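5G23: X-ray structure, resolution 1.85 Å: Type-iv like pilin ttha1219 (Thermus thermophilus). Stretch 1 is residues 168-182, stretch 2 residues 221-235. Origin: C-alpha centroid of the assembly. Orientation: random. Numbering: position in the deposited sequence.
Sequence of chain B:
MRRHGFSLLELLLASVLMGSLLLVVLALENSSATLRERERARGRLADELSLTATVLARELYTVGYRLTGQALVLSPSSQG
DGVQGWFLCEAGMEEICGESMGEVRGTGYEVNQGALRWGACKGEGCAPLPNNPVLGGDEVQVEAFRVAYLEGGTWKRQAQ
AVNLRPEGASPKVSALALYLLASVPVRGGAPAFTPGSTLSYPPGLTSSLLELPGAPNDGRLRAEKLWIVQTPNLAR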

ATOM      1  N   GLY B 168      -5.928  26.259 -15.747  1.00 45.37           N
ATOM      2  CA  GLY B 168      -4.813  25.348 -15.513  1.00 45.63           C
ATOM      3  C   GLY B 168      -4.345  25.293 -14.065  1.00 45.20           C
ATOM      4  O   GLY B 168      -4.964  25.883 -13.173  1.00 43.94           O
ATOM      5  N   ALA B 169      -3.227  24.595 -13.841  1.00 42.27           N
ATOM      6  CA  ALA B 169      -2.681  24.432 -12.529  1.00 40.88           C
ATOM      7  C   ALA B 169      -1.785  25.606 -12.180  1.00 41.52           C
ATOM      8  O   ALA B 169      -1.066  26.120 -13.032  1.00 41.65           O
ATOM      9  CB  ALA B 169      -1.892  23.127 -12.436  1.00 39.53           C
ATOM     10  N   SER B 170      -1.769  25.980 -10.902  1.00 42.98           N
ATOM     11  CA  SER B 170      -0.904  27.046 -10.440  1.00 43.96           C
ATOM     12  C   SER B 170      -0.357  26.759  -9.054  1.00 43.08           C
ATOM     13  O   SER B 170      -1.135  26.688  -8.075  1.00 40.18           O
ATOM     14  CB  SER B 170      -1.689  28.358 -10.437  1.00 48.56           C
ATOM     15  OG  SER B 170      -0.832  29.417 -10.089  1.00 53.08           O
ATOM     16  N   PRO B 171       0.974  26.576  -8.929  1.00 43.14           N
ATOM     17  CA  PRO B 171       1.929  26.391 -10.048  1.00 41.46           C
ATOM     18  C   PRO B 171       1.772  25.018 -10.689  1.00 38.66           C
ATOM     19  O   PRO B 171       0.991  24.218 -10.184  1.00 36.63           O
ATOM     20  CB  PRO B 171       3.284  26.456  -9.356  1.00 42.46           C
ATOM     21  CG  PRO B 171       3.001  25.895  -8.007  1.00 43.69           C
ATOM     22  CD  PRO B 171       1.652  26.476  -7.629  1.00 43.00           C
ATOM     23  N   LYS B 172       2.547  24.751 -11.729  1.00 35.04           N
ATOM     24  CA  LYS B 172       2.511  23.481 -12.432  1.00 34.35           C
ATOM     25  C   LYS B 172       3.503  22.520 -11.805  1.00 28.96           C
ATOM     26  O   LYS B 172       4.711  22.641 -11.977  1.00 29.63           O
ATOM     27  CB  LYS B 172       2.845  23.607 -13.936  1.00 38.58           C
ATOM     28  CG  LYS B 172       1.668  23.862 -14.838  1.00 44.10           C
ATOM     29  CD  LYS B 172       1.371  25.343 -14.967  1.00 49.73           C
ATOM     30  CE  LYS B 172       0.202  25.632 -15.945  1.00 52.57           C
ATOM     31  NZ  LYS B 172      -0.558  26.869 -15.611  1.00 54.32           N
ATOM     32  N   VAL B 173       3.016  21.530 -11.083  1.00 24.08           N
ATOM     33  CA  VAL B 173       3.858  20.579 -10.412  1.00 20.99           C
ATOM     34  C   VAL B 173       3.808  19.267 -11.159  1.00 20.57           C
ATOM     35  O   VAL B 173       2.771  18.703 -11.350  1.00 21.25           O
ATOM     36  CB  VAL B 173       3.399  20.354  -8.944  1.00 19.89           C
ATOM     37  CG1 VAL B 173       4.163  19.220  -8.289  1.00 19.46           C
ATOM     38  CG2 VAL B 173       3.588  21.632  -8.134  1.00 20.40           C
ATOM     39  N   SER B 174       4.926  18.802 -11.619  1.00 20.00           N
ATOM     40  CA  SER B 174       4.945  17.608 -12.452  1.00 20.42           C
ATOM     41  C   SER B 174       5.223  16.323 -11.664  1.00 18.88           C
ATOM     42  O   SER B 174       4.949  15.242 -12.177  1.00 18.79           O
ATOM     43  CB  SER B 174       5.867  17.812 -13.645  1.00 22.23           C
ATOM     44  OG  SER B 174       7.181  17.814 -13.277  1.00 24.57           O
ATOM     45  N   ALA B 175       5.862  16.445 -10.502  1.00 17.00           N
ATOM     46  CA  ALA B 175       6.252  15.269  -9.687  1.00 15.92           C
ATOM     47  C   ALA B 175       6.561  15.629  -8.276  1.00 15.14           C
ATOM     48  O   ALA B 175       6.852  16.793  -7.980  1.00 14.42           O
ATOM     49  CB  ALA B 175       7.406  14.533 -10.315  1.00 16.44           C
ATOM     50  N   LEU B 176       6.517  14.640  -7.390  1.00 14.93           N
ATOM     51  CA  LEU B 176       6.926  14.760  -5.993  1.00 14.40           C
ATOM     52  C   LEU B 176       8.078  13.784  -5.779  1.00 13.83           C
ATOM     53  O   LEU B 176       8.076  12.704  -6.378  1.00 13.46           O
ATOM     54  CB  LEU B 176       5.821  14.411  -5.027  1.00 14.40           C
ATOM     55  CG  LEU B 176       4.545  15.240  -5.117  1.00 15.59           C
ATOM     56  CD1 LEU B 176       3.524  14.701  -4.142  1.00 15.75           C
ATOM     57  CD2 LEU B 176       4.822  16.712  -4.820  1.00 15.67           C
ATOM     58  N   ALA B 177       9.011  14.191  -4.966  1.00 13.05           N
ATOM     59  CA  ALA B 177      10.026  13.305  -4.455  1.00 13.65           C
ATOM     60  C   ALA B 177       9.805  13.117  -2.972  1.00 14.23           C
ATOM     61  O   ALA B 177       9.694  14.089  -2.211  1.00 14.72           O
ATOM     62  CB  ALA B 177      11.410  13.853  -4.694  1.00 14.39           C
ATOM     63  N   LEU B 178       9.739  11.862  -2.542  1.00 14.38           N
ATOM     64  CA  LEU B 178       9.550  11.507  -1.161  1.00 14.70           C
ATOM     65  C   LEU B 178      10.753  10.714  -0.636  1.00 14.76           C
ATOM     66  O   LEU B 178      11.339   9.914  -1.381  1.00 13.55           O
ATOM     67  CB  LEU B 178       8.275  10.699  -1.002  1.00 17.02           C
ATOM     68  CG  LEU B 178       7.064  11.551  -1.358  1.00 18.18           C
ATOM     69  CD1 LEU B 178       6.679  11.199  -2.763  1.00 21.19           C
ATOM     70  CD2 LEU B 178       5.933  11.256  -0.442  1.00 21.62           C
ATOM     71  N   TYR B 179      11.144  11.020   0.600  1.00 14.20           N
ATOM     72  CA  TYR B 179      12.296  10.386   1.238  1.00 15.21           C
ATOM     73  C   TYR B 179      11.929   9.958   2.651  1.00 14.74           C
ATOM     74  O   TYR B 179      11.369  10.716   3.397  1.00 14.46           O
ATOM     75  CB  TYR B 179      13.489  11.359   1.283  1.00 15.15           C
ATOM     76  CG  TYR B 179      14.651  10.834   2.062  1.00 15.42           C
ATOM     77  CD1 TYR B 179      15.605  10.024   1.477  1.00 15.85           C
ATOM     78  CD2 TYR B 179      14.812  11.168   3.428  1.00 16.37           C
ATOM     79  CE1 TYR B 179      16.676   9.518   2.188  1.00 15.93           C
ATOM     80  CE2 TYR B 179      15.889  10.687   4.164  1.00 16.17           C
ATOM     81  CZ  TYR B 179      16.843   9.887   3.529  1.00 15.90           C
ATOM     82  OH  TYR B 179      17.838   9.388   4.236  1.00 16.20           O
ATOM     83  N   LEU B 180      12.298   8.701   2.992  1.00 14.11           N
ATOM     84  CA  LEU B 180      12.206   8.206   4.328  1.00 13.82           C
ATOM     85  C   LEU B 180      13.571   7.653   4.785  1.00 14.48           C
ATOM     86  O   LEU B 180      14.305   6.998   3.987  1.00 13.60           O
ATOM     87  CB  LEU B 180      11.180   7.073   4.391  1.00 14.06           C
ATOM     88  CG  LEU B 180       9.713   7.458   4.308  1.00 13.95           C
ATOM     89  CD1 LEU B 180       8.853   6.226   4.057  1.00 14.80           C
ATOM     90  CD2 LEU B 180       9.339   8.144   5.624  1.00 14.78           C
ATOM     91  N   LEU B 181      13.932   7.987   6.023  1.00 14.24           N
ATOM     92  CA  LEU B 181      15.044   7.354   6.744  1.00 13.89           C
ATOM     93  C   LEU B 181      14.446   6.722   7.982  1.00 13.79           C
ATOM     94  O   LEU B 181      13.710   7.362   8.723  1.00 13.82           O
ATOM     95  CB  LEU B 181      16.088   8.361   7.113  1.00 14.48           C
ATOM     96  CG  LEU B 181      17.236   7.880   7.935  1.00 15.47           C
ATOM     97  CD1 LEU B 181      18.137   6.950   7.180  1.00 16.39           C
ATOM     98  CD2 LEU B 181      18.052   9.076   8.451  1.00 16.34           C
ATOM     99  N   ALA B 182      14.780   5.462   8.222  1.00 13.84           N
ATOM    100  CA  ALA B 182      14.299   4.765   9.390  1.00 14.09           C
ATOM    101  C   ALA B 182      15.437   3.967   9.989  1.00 14.73           C
ATOM    102  O   ALA B 182      16.411   3.603   9.322  1.00 14.74           O
ATOM    103  CB  ALA B 182      13.122   3.854   9.080  1.00 14.38           C
ATOM    104  N   LEU B 221      20.597  -0.246  12.987  1.00 18.05           N
ATOM    105  CA  LEU B 221      20.530  -0.475  11.542  1.00 18.85           C
ATOM    106  C   LEU B 221      19.671   0.621  10.912  1.00 17.52           C
ATOM    107  O   LEU B 221      18.548   0.837  11.360  1.00 15.85           O
ATOM    108  CB  LEU B 221      19.896  -1.830  11.255  1.00 20.99           C
ATOM    109  CG  LEU B 221      19.789  -2.356   9.833  1.00 23.84           C
ATOM    110  CD1 LEU B 221      19.650  -3.865   9.765  1.00 26.17           C
ATOM    111  CD2 LEU B 221      18.519  -1.807   9.244  1.00 26.17           C
ATOM    112  N   ARG B 222      20.178   1.233   9.858  1.00 16.64           N
ATOM    113  CA  ARG B 222      19.470   2.281   9.131  1.00 16.92           C
ATOM    114  C   ARG B 222      19.246   1.910   7.694  1.00 17.89           C
ATOM    115  O   ARG B 222      20.081   1.219   7.087  1.00 17.38           O
ATOM    116  CB  ARG B 222      20.179   3.604   9.210  1.00 16.96           C
ATOM    117  CG  ARG B 222      19.924   4.299  10.513  1.00 17.19           C
ATOM    118  CD  ARG B 222      20.662   5.630  10.706  1.00 18.01           C
ATOM    119  NE  ARG B 222      20.151   6.113  12.003  1.00 18.55           N
ATOM    120  CZ  ARG B 222      20.558   5.707  13.212  1.00 19.19           C
ATOM    121  NH1 ARG B 222      21.699   5.042  13.388  1.00 19.86           N
ATOM    122  NH2 ARG B 222      19.869   6.057  14.289  1.00 18.97           N
ATOM    123  N   ALA B 223      18.080   2.299   7.181  1.00 16.39           N
ATOM    124  CA  ALA B 223      17.771   2.138   5.743  1.00 15.82           C
ATOM    125  C   ALA B 223      16.967   3.371   5.294  1.00 15.38           C
ATOM    126  O   ALA B 223      16.318   4.022   6.112  1.00 14.80           O
ATOM    127  CB  ALA B 223      16.969   0.905   5.497  1.00 16.35           C
ATOM    128  N   GLU B 224      17.095   3.686   4.032  1.00 14.63           N
ATOM    129  CA  GLU B 224      16.418   4.861   3.464  1.00 14.37           C
ATOM    130  C   GLU B 224      15.822   4.559   2.122  1.00 14.28           C
ATOM    131  O   GLU B 224      16.148   3.557   1.471  1.00 13.52           O
ATOM    132  CB  GLU B 224      17.400   6.031   3.347  1.00 15.42           C
ATOM    133  CG  GLU B 224      18.481   5.757   2.258  1.00 15.78           C
ATOM    134  CD  GLU B 224      19.564   6.793   2.162  1.00 17.64           C
ATOM    135  OE1 GLU B 224      19.539   7.829   2.896  1.00 18.38           O
ATOM    136  OE2 GLU B 224      20.520   6.526   1.372  1.00 17.69           O
ATOM    137  N   LYS B 225      14.883   5.403   1.691  1.00 13.99           N
ATOM    138  CA  LYS B 225      14.308   5.216   0.441  1.00 14.72           C
ATOM    139  C   LYS B 225      13.907   6.580  -0.130  1.00 14.57           C
ATOM    140  O   LYS B 225      13.297   7.369   0.548  1.00 14.23           O
ATOM    141  CB  LYS B 225      13.107   4.297   0.479  1.00 15.59           C
ATOM    142  CG  LYS B 225      12.754   3.815  -0.936  1.00 16.85           C
ATOM    143  CD  LYS B 225      11.592   2.878  -0.888  1.00 19.31           C
ATOM    144  CE  LYS B 225      11.184   2.440  -2.281  1.00 20.19           C
ATOM    145  NZ  LYS B 225      12.189   1.487  -2.815  1.00 21.52           N
ATOM    146  N   LEU B 226      14.309   6.801  -1.370  1.00 13.71           N
ATOM    147  CA  LEU B 226      13.846   7.943  -2.182  1.00 13.70           C
ATOM    148  C   LEU B 226      12.995   7.410  -3.324  1.00 13.90           C
ATOM    149  O   LEU B 226      13.426   6.516  -4.053  1.00 14.31           O
ATOM    150  CB  LEU B 226      15.014   8.714  -2.764  1.00 14.21           C
ATOM    151  CG  LEU B 226      14.723   9.886  -3.707  1.00 15.56           C
ATOM    152  CD1 LEU B 226      14.116  11.030  -2.949  1.00 16.00           C
ATOM    153  CD2 LEU B 226      15.969  10.333  -4.414  1.00 17.04           C
ATOM    154  N   TRP B 227      11.802   8.002  -3.537  1.00 13.08           N
ATOM    155  CA  TRP B 227      11.001   7.627  -4.669  1.00 14.09           C
ATOM    156  C   TRP B 227      10.302   8.852  -5.277  1.00 13.91           C
ATOM    157  O   TRP B 227      10.026   9.803  -4.552  1.00 12.70           O
ATOM    158  CB  TRP B 227      10.076   6.463  -4.317  1.00 14.56           C
ATOM    159  CG  TRP B 227       8.925   6.743  -3.391  1.00 15.00           C
ATOM    160  CD1 TRP B 227       7.669   6.738  -3.758  1.00 16.62           C
ATOM    161  CD2 TRP B 227       8.933   6.928  -1.986  1.00 14.65           C
ATOM    162  NE1 TRP B 227       6.850   6.979  -2.714  1.00 16.82           N
ATOM    163  CE2 TRP B 227       7.615   7.097  -1.591  1.00 15.88           C
ATOM    164  CE3 TRP B 227       9.942   7.051  -1.015  1.00 14.99           C
ATOM    165  CZ2 TRP B 227       7.250   7.341  -0.276  1.00 15.62           C
ATOM    166  CZ3 TRP B 227       9.592   7.212   0.318  1.00 14.83           C
ATOM    167  CH2 TRP B 227       8.244   7.385   0.688  1.00 15.26           C
ATOM    168  N   ILE B 228      10.061   8.782  -6.573  1.00 13.95           N
ATOM    169  CA  ILE B 228       9.490   9.850  -7.329  1.00 14.47           C
ATOM    170  C   ILE B 228       8.114   9.435  -7.761  1.00 15.93           C
ATOM    171  O   ILE B 228       7.915   8.328  -8.242  1.00 16.73           O
ATOM    172  CB  ILE B 228      10.287  10.122  -8.601  1.00 15.57           C
ATOM    173  CG1 ILE B 228      11.745  10.322  -8.281  1.00 15.54           C
ATOM    174  CG2 ILE B 228       9.646  11.318  -9.300  1.00 16.55           C
ATOM    175  CD1 ILE B 228      12.039  11.402  -7.235  1.00 15.57           C
ATOM    176  N   VAL B 229       7.150  10.299  -7.519  1.00 16.43           N
ATOM    177  CA  VAL B 229       5.743  10.091  -7.875  1.00 17.42           C
ATOM    178  C   VAL B 229       5.315  11.131  -8.872  1.00 19.34           C
ATOM    179  O   VAL B 229       5.388  12.332  -8.573  1.00 18.25           O
ATOM    180  CB  VAL B 229       4.850  10.220  -6.646  1.00 17.92           C
ATOM    181  CG1 VAL B 229       3.431   9.882  -7.041  1.00 19.85           C
ATOM    182  CG2 VAL B 229       5.274   9.241  -5.558  1.00 17.91           C
ATOM    183  N   GLN B 230       4.909  10.713 -10.088  1.00 20.40           N
ATOM    184  CA  GLN B 230       4.462  11.667 -11.082  1.00 22.41           C
ATOM    185  C   GLN B 230       3.101  12.199 -10.614  1.00 21.70           C
ATOM    186  O   GLN B 230       2.318  11.466  -9.981  1.00 21.61           O
ATOM    187  CB  GLN B 230       4.398  11.028 -12.481  1.00 25.46           C
ATOM    188  CG  GLN B 230       5.679  10.447 -12.949  1.00 26.52           C
ATOM    189  CD  GLN B 230       6.780  11.456 -13.114  1.00 28.84           C
ATOM    190  OE1 GLN B 230       7.854  11.241 -12.578  1.00 30.52           O
ATOM    191  NE2 GLN B 230       6.533  12.568 -13.784  1.00 29.91           N
ATOM    192  N   THR B 231       2.812  13.468 -10.939  1.00 20.59           N
ATOM    193  CA  THR B 231       1.579  14.075 -10.569  1.00 20.71           C
ATOM    194  C   THR B 231       0.929  14.725 -11.796  1.00 22.81           C
ATOM    195  O   THR B 231       0.774  15.943 -11.877  1.00 22.97           O
ATOM    196  CB  THR B 231       1.785  15.101  -9.445  1.00 20.32           C
ATOM    197  OG1 THR B 231       2.746  16.066  -9.858  1.00 18.94           O
ATOM    198  CG2 THR B 231       2.259  14.449  -8.134  1.00 19.88           C
ATOM    199  N   PRO B 232       0.551  13.910 -12.798  1.00 25.38           N
ATOM    200  CA  PRO B 232       0.054  14.483 -14.039  1.00 26.11           C
ATOM    201  C   PRO B 232      -1.219  15.333 -13.826  1.00 27.71           C
ATOM    202  O   PRO B 232      -1.451  16.307 -14.572  1.00 28.16           O
ATOM    203  CB  PRO B 232      -0.210  13.261 -14.923  1.00 26.98           C
ATOM    204  CG  PRO B 232      -0.319  12.115 -13.978  1.00 26.49           C
ATOM    205  CD  PRO B 232       0.620  12.447 -12.850  1.00 25.92           C
ATOM    206  N   ASN B 233      -2.042  15.013 -12.829  1.00 28.27           N
ATOM    207  CA  ASN B 233      -3.225  15.861 -12.588  1.00 30.48           C
ATOM    208  C   ASN B 233      -2.867  17.254 -12.082  1.00 30.53           C
ATOM    209  O   ASN B 233      -3.720  18.147 -12.108  1.00 32.50           O
ATOM    210  CB  ASN B 233      -4.171  15.167 -11.640  1.00 32.35           C
ATOM    211  CG  ASN B 233      -4.520  13.752 -12.082  1.00 34.16           C
ATOM    212  OD1 ASN B 233      -4.442  12.835 -11.283  1.00 36.78           O
ATOM    213  ND2 ASN B 233      -4.832  13.571 -13.318  1.00 33.37           N
ATOM    214  N   LEU B 234      -1.655  17.484 -11.583  1.00 27.65           N
ATOM    215  CA  LEU B 234      -1.272  18.830 -11.126  1.00 28.71           C
ATOM    216  C   LEU B 234      -0.510  19.661 -12.140  1.00 32.43           C
ATOM    217  O   LEU B 234       0.025  20.749 -11.805  1.00 35.30           O
ATOM    218  CB  LEU B 234      -0.406  18.730  -9.879  1.00 26.79           C
ATOM    219  CG  LEU B 234      -0.978  17.950  -8.695  1.00 25.90           C
ATOM    220  CD1 LEU B 234       0.050  17.948  -7.611  1.00 25.98           C
ATOM    221  CD2 LEU B 234      -2.276  18.568  -8.219  1.00 26.00           C
ATOM    222  N   ALA B 235      -0.280  19.060 -13.293  1.00 35.47           N
ATOM    223  CA  ALA B 235       0.596  19.625 -14.296  1.00 37.81           C
ATOM    224  C   ALA B 235      -0.275  20.144 -15.393  1.00 40.53           C
ATOM    225  O   ALA B 235       0.264  20.751 -16.285  1.00 48.04           O
ATOM    226  CB  ALA B 235       1.578  18.560 -14.832  1.00 37.41           C
TER
HETATM  227  O   HOH W   1       7.936  15.253 -13.908  1.00 40.08           O

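The two stretches, paired mainly as antiparallel strands, bury 1157 Å² between them, and the contact is best understood from Leu 178 and Trp 227, which cover the most surface. They face each other as a hydrogen-bonded pair: Leu 178 N donates to Trp 227 O and Trp 227 N to Leu 178 O, both at 2.9 Å. Their side chains leave the same face of the sheet. With chi1 in the p well, the indole folds across toward the other strand and lies flat beneath Leu 178, whose CB sits 3.6 Å from the centroid of the six-membered ring of Trp 227, only 10° off the ring normal. This is a CH-pi contact, and a broad aromatic face suits it because it offers a flat apolar surface to an aliphatic side chain. The ring also reaches Leu 180, whose CD1 lies 3.6 Å from Trp 227 CH2. Leu 178 in turn extends the other way, its CD1 packing 3.7 Å from Val 229 CG2. Leu 178, Leu 180, Val 229 and Trp 227 are all buried.

The same backbone pattern repeats along the strands. Leu 176 and Val 229 exchange two hydrogen bonds of 2.8 Å, N to O in each direction; Leu 180 with Lys 225 and Ala 182 with Ala 223 form equivalent pairs. At Lys 225 the long side chain carries its charged end away from the neighbouring strand.

Alternate residues point to the opposite face. Here small Ala 177 leaves room for Ile 228, whose CD1 comes within 3.6 Å of Ala 177 CB. Further along, Tyr 179 uses its t rotamer to reach diagonally past Leu 226, which lies at the ring edge, so that Tyr 179 OH donates a 2.7 Å hydrogen bond to Glu 224 OE1. Tyrosine combines an apolar ring, suited to this buried position, with a hydroxyl for the carboxylate.

Where the regular ladder stops, Thr 231 takes over. Its N donates to Ser 174 O at 3.0 Å, while its OG1 donates to Val 173 O, also at 3.0 Å; the hydroxyl thereby satisfies a carbonyl beyond the ladder, and the CG2 methyl packs 3.9 Å from Leu 176 CG. Nearby, a water bridges the two stretches, 2.7 Å from Ser 174 OG and accepting from Gln 230 NE2 at 3.0 Å. Finally, the 3-10 segment brings Leu 234 O within 3.2 Å of Val 173 N, its hydrogen-bond donor, and Leu 234 CB within 4.2 Å of Val 173 CB.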